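Local coordinates for protein globin III, extracellular (Lumbricus terrestris, PDB 1X9F) that probably binds and carries oxygen on its haem, as one globin subunit of the earthworm's giant extracellular haemoglobin, erythrocruorin, at residues I47-D52 and G107-H112; T41-D46 and K114-I119. One frame throughout, in Å; residues are numbered along the deposited sequence.

Interaction 1 of 2, residues I47-D52 and G107-H112. Unlike the reference sequence in segment 47-52: E49 (reference Asp). With HEM (protoporphyrin IX containing Fe), chain R.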
# COMPACT_ATOMS: atom_id res chain seq x y z
N ILE C 47 -18.17 -25.83 37.76
CA ILE C 47 -18.32 -27.16 38.33
C ILE C 47 -17.65 -27.18 39.70
O ILE C 47 -16.47 -27.53 39.81
CB ILE C 47 -17.72 -28.23 37.40
CG1 ILE C 47 -18.25 -28.09 35.96
CG2 ILE C 47 -18.01 -29.65 37.94
CD1 ILE C 47 -17.60 -29.05 34.96
N PRO C 48 -18.40 -26.82 40.75
CA PRO C 48 -17.83 -26.55 42.08
C PRO C 48 -16.97 -27.68 42.66
O PRO C 48 -16.02 -27.41 43.41
CB PRO C 48 -19.07 -26.34 42.96
CG PRO C 48 -20.20 -27.00 42.21
CD PRO C 48 -19.87 -26.70 40.76
N GLU C 49 -17.29 -28.92 42.30
CA GLU C 49 -16.52 -30.08 42.76
C GLU C 49 -15.05 -29.98 42.35
O GLU C 49 -14.18 -30.60 42.97
CB GLU C 49 -17.15 -31.39 42.27
CG GLU C 49 -16.92 -31.66 40.79
CD GLU C 49 -17.31 -33.06 40.34
OE1 GLU C 49 -16.81 -34.05 40.92
OE2 GLU C 49 -18.11 -33.17 39.38
N VAL C 50 -14.78 -29.19 41.30
CA VAL C 50 -13.41 -28.98 40.81
C VAL C 50 -12.50 -28.33 41.86
O VAL C 50 -11.32 -28.66 41.93
CB VAL C 50 -13.39 -28.19 39.46
CG1 VAL C 50 -12.02 -27.63 39.15
CG2 VAL C 50 -13.86 -29.08 38.32
N ASN C 51 -13.06 -27.43 42.67
CA ASN C 51 -12.29 -26.83 43.76
C ASN C 51 -11.63 -27.86 44.67
O ASN C 51 -10.52 -27.64 45.15
CB ASN C 51 -13.15 -25.89 44.58
CG ASN C 51 -13.25 -24.52 43.96
OD1 ASN C 51 -12.25 -23.83 43.77
ND2 ASN C 51 -14.47 -24.11 43.63
N ASP C 52 -12.32 -28.97 44.91
CA ASP C 52 -11.78 -30.05 45.74
C ASP C 52 -10.60 -30.73 45.05
O ASP C 52 -9.60 -31.05 45.70
CB ASP C 52 -12.87 -31.07 46.09
CG ASP C 52 -14.03 -30.45 46.87
OD1 ASP C 52 -14.95 -31.20 47.26
OD2 ASP C 52 -14.12 -29.23 47.13
N GLY C 107 -12.00 -38.24 41.10
CA GLY C 107 -12.93 -37.13 40.94
C GLY C 107 -12.87 -36.50 39.57
O GLY C 107 -13.90 -36.09 39.02
N VAL C 108 -11.66 -36.41 39.01
CA VAL C 108 -11.45 -35.84 37.69
C VAL C 108 -12.20 -36.70 36.67
O VAL C 108 -11.94 -37.90 36.57
CB VAL C 108 -9.95 -35.76 37.34
CG1 VAL C 108 -9.73 -35.40 35.87
CG2 VAL C 108 -9.25 -34.76 38.24
N GLN C 109 -13.13 -36.10 35.94
CA GLN C 109 -13.96 -36.87 35.02
C GLN C 109 -14.11 -36.22 33.65
O GLN C 109 -13.91 -35.02 33.50
CB GLN C 109 -15.32 -37.19 35.65
CG GLN C 109 -16.04 -35.97 36.22
CD GLN C 109 -17.15 -36.33 37.18
OE1 GLN C 109 -16.89 -36.74 38.32
NE2 GLN C 109 -18.39 -36.17 36.74
N LYS C 110 -14.48 -37.03 32.66
CA LYS C 110 -14.62 -36.55 31.28
C LYS C 110 -15.40 -35.24 31.15
O LYS C 110 -15.05 -34.40 30.33
CB LYS C 110 -15.24 -37.63 30.39
CG LYS C 110 -14.26 -38.74 30.04
CD LYS C 110 -14.89 -39.78 29.14
CE LYS C 110 -13.98 -40.98 29.00
NZ LYS C 110 -14.55 -41.98 28.05
N ALA C 111 -16.44 -35.08 31.97
CA ALA C 111 -17.30 -33.90 31.91
C ALA C 111 -16.52 -32.61 32.17
O ALA C 111 -16.82 -31.57 31.60
CB ALA C 111 -18.45 -34.03 32.90
N HIS C 112 -15.51 -32.71 33.04
CA HIS C 112 -14.66 -31.57 33.36
C HIS C 112 -13.86 -31.12 32.14
O HIS C 112 -13.70 -29.92 31.91
CB HIS C 112 -13.68 -31.94 34.47
CG HIS C 112 -14.32 -32.32 35.78
ND1 HIS C 112 -13.65 -33.06 36.72
CD2 HIS C 112 -15.54 -32.04 36.31
CE1 HIS C 112 -14.43 -33.23 37.78
NE2 HIS C 112 -15.58 -32.62 37.56
CHA HEM R . -2.34 -31.86 37.04
CHB HEM R . -2.04 -30.82 32.26
CHC HEM R . -6.88 -30.24 32.01
CHD HEM R . -7.20 -31.63 36.71
C1A HEM R . -1.79 -31.55 35.70
C2A HEM R . -0.42 -31.53 35.48
C3A HEM R . -0.28 -31.22 34.05
C4A HEM R . -1.69 -31.10 33.65
CMA HEM R . 0.97 -31.06 33.22
CAA HEM R . 0.69 -31.76 36.47
CBA HEM R . 1.21 -33.18 36.34
CGA HEM R . 2.34 -33.33 37.32
O1A HEM R . 3.47 -32.92 37.00
O2A HEM R . 2.10 -33.87 38.42
C1B HEM R . -3.39 -30.56 31.76
C2B HEM R . -3.59 -30.15 30.44
C3B HEM R . -4.93 -29.98 30.44
C4B HEM R . -5.46 -30.30 31.67
CMB HEM R . -2.59 -29.94 29.32
CAB HEM R . -5.62 -29.63 29.34
CBB HEM R . -5.98 -29.20 28.10
C1C HEM R . -7.41 -30.57 33.34
C2C HEM R . -8.77 -30.49 33.63
C3C HEM R . -8.82 -30.90 34.93
C4C HEM R . -7.54 -31.16 35.36
CMC HEM R . -9.90 -30.10 32.72
CAC HEM R . -10.05 -30.97 35.76
CBC HEM R . -10.72 -32.10 36.24
C1D HEM R . -5.85 -31.83 37.26
C2D HEM R . -5.65 -32.15 38.60
C3D HEM R . -4.28 -32.23 38.74
C4D HEM R . -3.77 -31.92 37.38
CMD HEM R . -6.71 -32.37 39.65
CAD HEM R . -3.50 -32.54 39.98
CBD HEM R . -3.29 -31.23 40.73
CGD HEM R . -2.39 -31.55 41.90
O1D HEM R . -2.91 -31.88 42.98
O2D HEM R . -1.16 -31.46 41.71
NA HEM R . -2.59 -31.33 34.62
NB HEM R . -4.49 -30.66 32.55
NC HEM R . -6.63 -30.99 34.38
ND HEM R . -4.75 -31.67 36.48
FE HEM R . -4.61 -31.20 34.51
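I47 and H112, their CA atoms 7.6 Å apart, bring a type I beta turn spanning I47 to V50 against the start of helix 110-127. In globin terms this is the corner between helices B and C meeting the first turn of helix G, at the edge of the haem pocket. The imidazole of H112 organises the contact. Its NE2 gives a nearly straight hydrogen bond to E49 OE2 (3.2 Å, N-H...O angle 162°). The acceptor lies close to the ring plane, whereas the donor approaches from above the carboxylate, and the two flat groups stand almost perpendicular. E49 CG sits between the backbone N and the carbonyl carbon (chi1 74°), and from there the chain runs extended toward the ring. A glutamate suits this partly exposed position because it can span from the turn to a buried imidazole; its negative charge would probably favour a proton on NE2 and may raise the histidine's affinity for a second. Both ring faces are packed. On one, V50 CG2 lies over the centre, 4.0 Å from the centroid of the H112 ring in a CH-pi contact; on the opposite face Q109 CG lies 3.5 Å above the plane of the H112 ring. I47, a branched apolar residue, fills in obliquely beside the ring, CG2 reaching H112 CD2 at 3.8 Å. G107 has a positive phi (104°), and with this conformation a side chain would press on the preceding carbonyl oxygen. Beyond the turn, V50 also rests on L43 and A44 of helix 28-46. On the haem side H112 and V108 meet the same vinyl group: CBC of the haem lies 3.5 Å from H112 CB, and V108 CG1 also packs against this vinyl carbon.

Interaction 2 of 2, residues T41-D46 and K114-I119; sequences TKLAKD and KKFGEI. With HEM (protoporphyrin IX containing Fe), chain R.
L43 and I119 touch where helix 41-46 passes helix 114-119, the axes 9.9 Å apart and their directions 127° from one another. I119 lays its tip on the opposing backbone: chi2 is near anti (166°), and CD1 ends 3.5 Å from L43 CA, while the stem of the side chain crosses K42 CB and CG obliquely. L43 divides its two methyls. CD1 slides past K115 CB at 3.9 Å, and CD2 approaches F116 CD2 obliquely at 4.3 Å, also resting against the haem vinyl carbon CAC. This is the crossing of helices B and G of the globin fold, whose inner side lines the haem pocket. F116 suits that lining: its flat ring has haem CHC over one face, offset toward the rim, and vinyl carbon CBB at its edge. Toward the outer side the chemistry turns ionic. D46 and K115 cross at about a right angle, D46 OD1 lying 3.2 Å from K115 CE, but a bend at chi4 (-58°) takes the ammonium away to E118, NZ to OE2 at 2.7 Å. K115 NZ is left 4.6 Å from D46 OD1, beyond a salt bridge. D46 is instead paired with K42, whose NZ uses the syn lone pair of OD2 at 3.2 Å and makes a weak bond to OD1. An alanine at D46 would probably leave the K42 ammonium without its mate and take the carboxylate from beside CD and CE of K115.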
# COMPACT_ATOMS: atom_id res chain seq x y z
N THR C 41 -9.93 -21.26 37.30
CA THR C 41 -10.87 -20.52 38.13
C THR C 41 -12.29 -20.58 37.56
O THR C 41 -13.25 -20.86 38.30
CB THR C 41 -10.39 -19.07 38.32
OG1 THR C 41 -9.57 -18.99 39.49
CG2 THR C 41 -11.55 -18.11 38.64
N LYS C 42 -12.41 -20.32 36.26
CA LYS C 42 -13.69 -20.39 35.56
C LYS C 42 -14.23 -21.82 35.57
O LYS C 42 -15.44 -22.03 35.74
CB LYS C 42 -13.53 -19.87 34.12
CG LYS C 42 -14.81 -19.82 33.28
CD LYS C 42 -15.69 -18.60 33.58
CE LYS C 42 -16.87 -18.50 32.61
NZ LYS C 42 -17.77 -19.70 32.65
N LEU C 43 -13.33 -22.79 35.42
CA LEU C 43 -13.72 -24.19 35.49
C LEU C 43 -14.34 -24.53 36.83
O LEU C 43 -15.41 -25.14 36.88
CB LEU C 43 -12.53 -25.12 35.20
CG LEU C 43 -12.82 -26.62 35.25
CD1 LEU C 43 -13.72 -27.08 34.09
CD2 LEU C 43 -11.51 -27.41 35.22
N ALA C 44 -13.69 -24.12 37.92
CA ALA C 44 -14.19 -24.39 39.27
C ALA C 44 -15.51 -23.66 39.56
O ALA C 44 -16.39 -24.19 40.24
CB ALA C 44 -13.14 -24.03 40.32
N LYS C 45 -15.63 -22.44 39.03
CA LYS C 45 -16.86 -21.66 39.11
C LYS C 45 -18.05 -22.43 38.54
O LYS C 45 -19.12 -22.45 39.14
CB LYS C 45 -16.71 -20.34 38.36
CG LYS C 45 -17.85 -19.34 38.59
CD LYS C 45 -17.49 -18.24 39.59
CE LYS C 45 -17.06 -18.79 40.96
NZ LYS C 45 -16.60 -17.69 41.88
N ASP C 46 -17.85 -23.06 37.38
CA ASP C 46 -18.92 -23.78 36.69
C ASP C 46 -19.20 -25.16 37.27
O ASP C 46 -20.35 -25.63 37.23
CB ASP C 46 -18.60 -23.93 35.20
CG ASP C 46 -18.54 -22.61 34.48
OD1 ASP C 46 -18.12 -22.60 33.30
OD2 ASP C 46 -18.88 -21.52 34.99
N LYS C 114 -14.72 -31.57 29.02
CA LYS C 114 -15.62 -31.00 28.02
C LYS C 114 -15.90 -29.54 28.32
O LYS C 114 -16.01 -28.72 27.40
CB LYS C 114 -16.93 -31.78 27.94
CG LYS C 114 -17.90 -31.21 26.92
CD LYS C 114 -19.12 -32.09 26.80
CE LYS C 114 -20.11 -31.49 25.82
NZ LYS C 114 -21.29 -32.43 25.64
N LYS C 115 -15.99 -29.22 29.60
CA LYS C 115 -16.20 -27.86 30.05
C LYS C 115 -14.95 -27.02 29.79
O LYS C 115 -15.04 -25.91 29.27
CB LYS C 115 -16.54 -27.85 31.53
CG LYS C 115 -17.80 -27.09 31.86
CD LYS C 115 -17.77 -25.68 31.30
CE LYS C 115 -19.12 -25.01 31.42
NZ LYS C 115 -20.20 -25.77 30.73
N PHE C 116 -13.80 -27.58 30.15
CA PHE C 116 -12.52 -26.91 29.93
C PHE C 116 -12.37 -26.49 28.47
O PHE C 116 -12.01 -25.35 28.18
CB PHE C 116 -11.37 -27.79 30.38
CG PHE C 116 -10.06 -27.07 30.49
CD1 PHE C 116 -9.03 -27.35 29.61
CD2 PHE C 116 -9.88 -26.08 31.46
CE1 PHE C 116 -7.81 -26.67 29.70
CE2 PHE C 116 -8.67 -25.39 31.55
CZ PHE C 116 -7.63 -25.69 30.67
N GLY C 117 -12.68 -27.41 27.55
CA GLY C 117 -12.70 -27.13 26.12
C GLY C 117 -13.54 -25.92 25.74
O GLY C 117 -13.13 -25.11 24.91
N GLU C 118 -14.73 -25.80 26.35
CA GLU C 118 -15.60 -24.66 26.10
C GLU C 118 -14.97 -23.39 26.65
O GLU C 118 -14.94 -22.37 25.96
CB GLU C 118 -16.97 -24.85 26.74
CG GLU C 118 -17.73 -26.08 26.27
CD GLU C 118 -18.84 -26.48 27.23
OE1 GLU C 118 -19.49 -27.51 26.97
OE2 GLU C 118 -19.06 -25.77 28.24
N ILE C 119 -14.48 -23.45 27.89
CA ILE C 119 -13.82 -22.29 28.50
C ILE C 119 -12.61 -21.86 27.68
O ILE C 119 -12.38 -20.66 27.48
CB ILE C 119 -13.44 -22.59 29.98
CG1 ILE C 119 -14.71 -22.78 30.82
CG2 ILE C 119 -12.59 -21.45 30.56
CD1 ILE C 119 -14.46 -23.40 32.18
CHA HEM R . -2.34 -31.86 37.04
CHB HEM R . -2.04 -30.82 32.26
CHC HEM R . -6.88 -30.24 32.01
CHD HEM R . -7.20 -31.63 36.71
C1A HEM R . -1.79 -31.55 35.70
C2A HEM R . -0.42 -31.53 35.48
C3A HEM R . -0.28 -31.22 34.05
C4A HEM R . -1.69 -31.10 33.65
CMA HEM R . 0.97 -31.06 33.22
CAA HEM R . 0.69 -31.76 36.47
CBA HEM R . 1.21 -33.18 36.34
CGA HEM R . 2.34 -33.33 37.32
O1A HEM R . 3.47 -32.92 37.00
O2A HEM R . 2.10 -33.87 38.42
C1B HEM R . -3.39 -30.56 31.76
C2B HEM R . -3.59 -30.15 30.44
C3B HEM R . -4.93 -29.98 30.44
C4B HEM R . -5.46 -30.30 31.67
CMB HEM R . -2.59 -29.94 29.32
CAB HEM R . -5.62 -29.63 29.34
CBB HEM R . -5.98 -29.20 28.10
C1C HEM R . -7.41 -30.57 33.34
C2C HEM R . -8.77 -30.49 33.63
C3C HEM R . -8.82 -30.90 34.93
C4C HEM R . -7.54 -31.16 35.36
CMC HEM R . -9.90 -30.10 32.72
CAC HEM R . -10.05 -30.97 35.76
CBC HEM R . -10.72 -32.10 36.24
C1D HEM R . -5.85 -31.83 37.26
C2D HEM R . -5.65 -32.15 38.60
C3D HEM R . -4.28 -32.23 38.74
C4D HEM R . -3.77 -31.92 37.38
CMD HEM R . -6.71 -32.37 39.65
CAD HEM R . -3.50 -32.54 39.98
CBD HEM R . -3.29 -31.23 40.73
CGD HEM R . -2.39 -31.55 41.90
O1D HEM R . -2.91 -31.88 42.98
O2D HEM R . -1.16 -31.46 41.71
NA HEM R . -2.59 -31.33 34.62
NB HEM R . -4.49 -30.66 32.55
NC HEM R . -6.63 -30.99 34.38
ND HEM R . -4.75 -31.67 36.48
FE HEM R . -4.61 -31.20 34.51

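In the fold
Both interactions rest on helix 110-127, interaction 1 at its first turn and interaction 2 further along; their other halves follow each other in sequence, as helix 28-46 gives way to the turn and helix 50-53. Along the chain interaction 1 is nested inside the loop that interaction 2 closes. Each is partly buried and touches the haem, but interaction 2 lies nearer the centre of the chain. Its two helices meet through apolar side chains, F116 among them, with charges paired within each helix, whereas interaction 1 adds a histidine-carboxylate hydrogen bond across the gap. The two join directly: I47 CD1 packs on K115 CG at 3.7 Å, and L43 CD1 reaches H112 O at 3.6 Å.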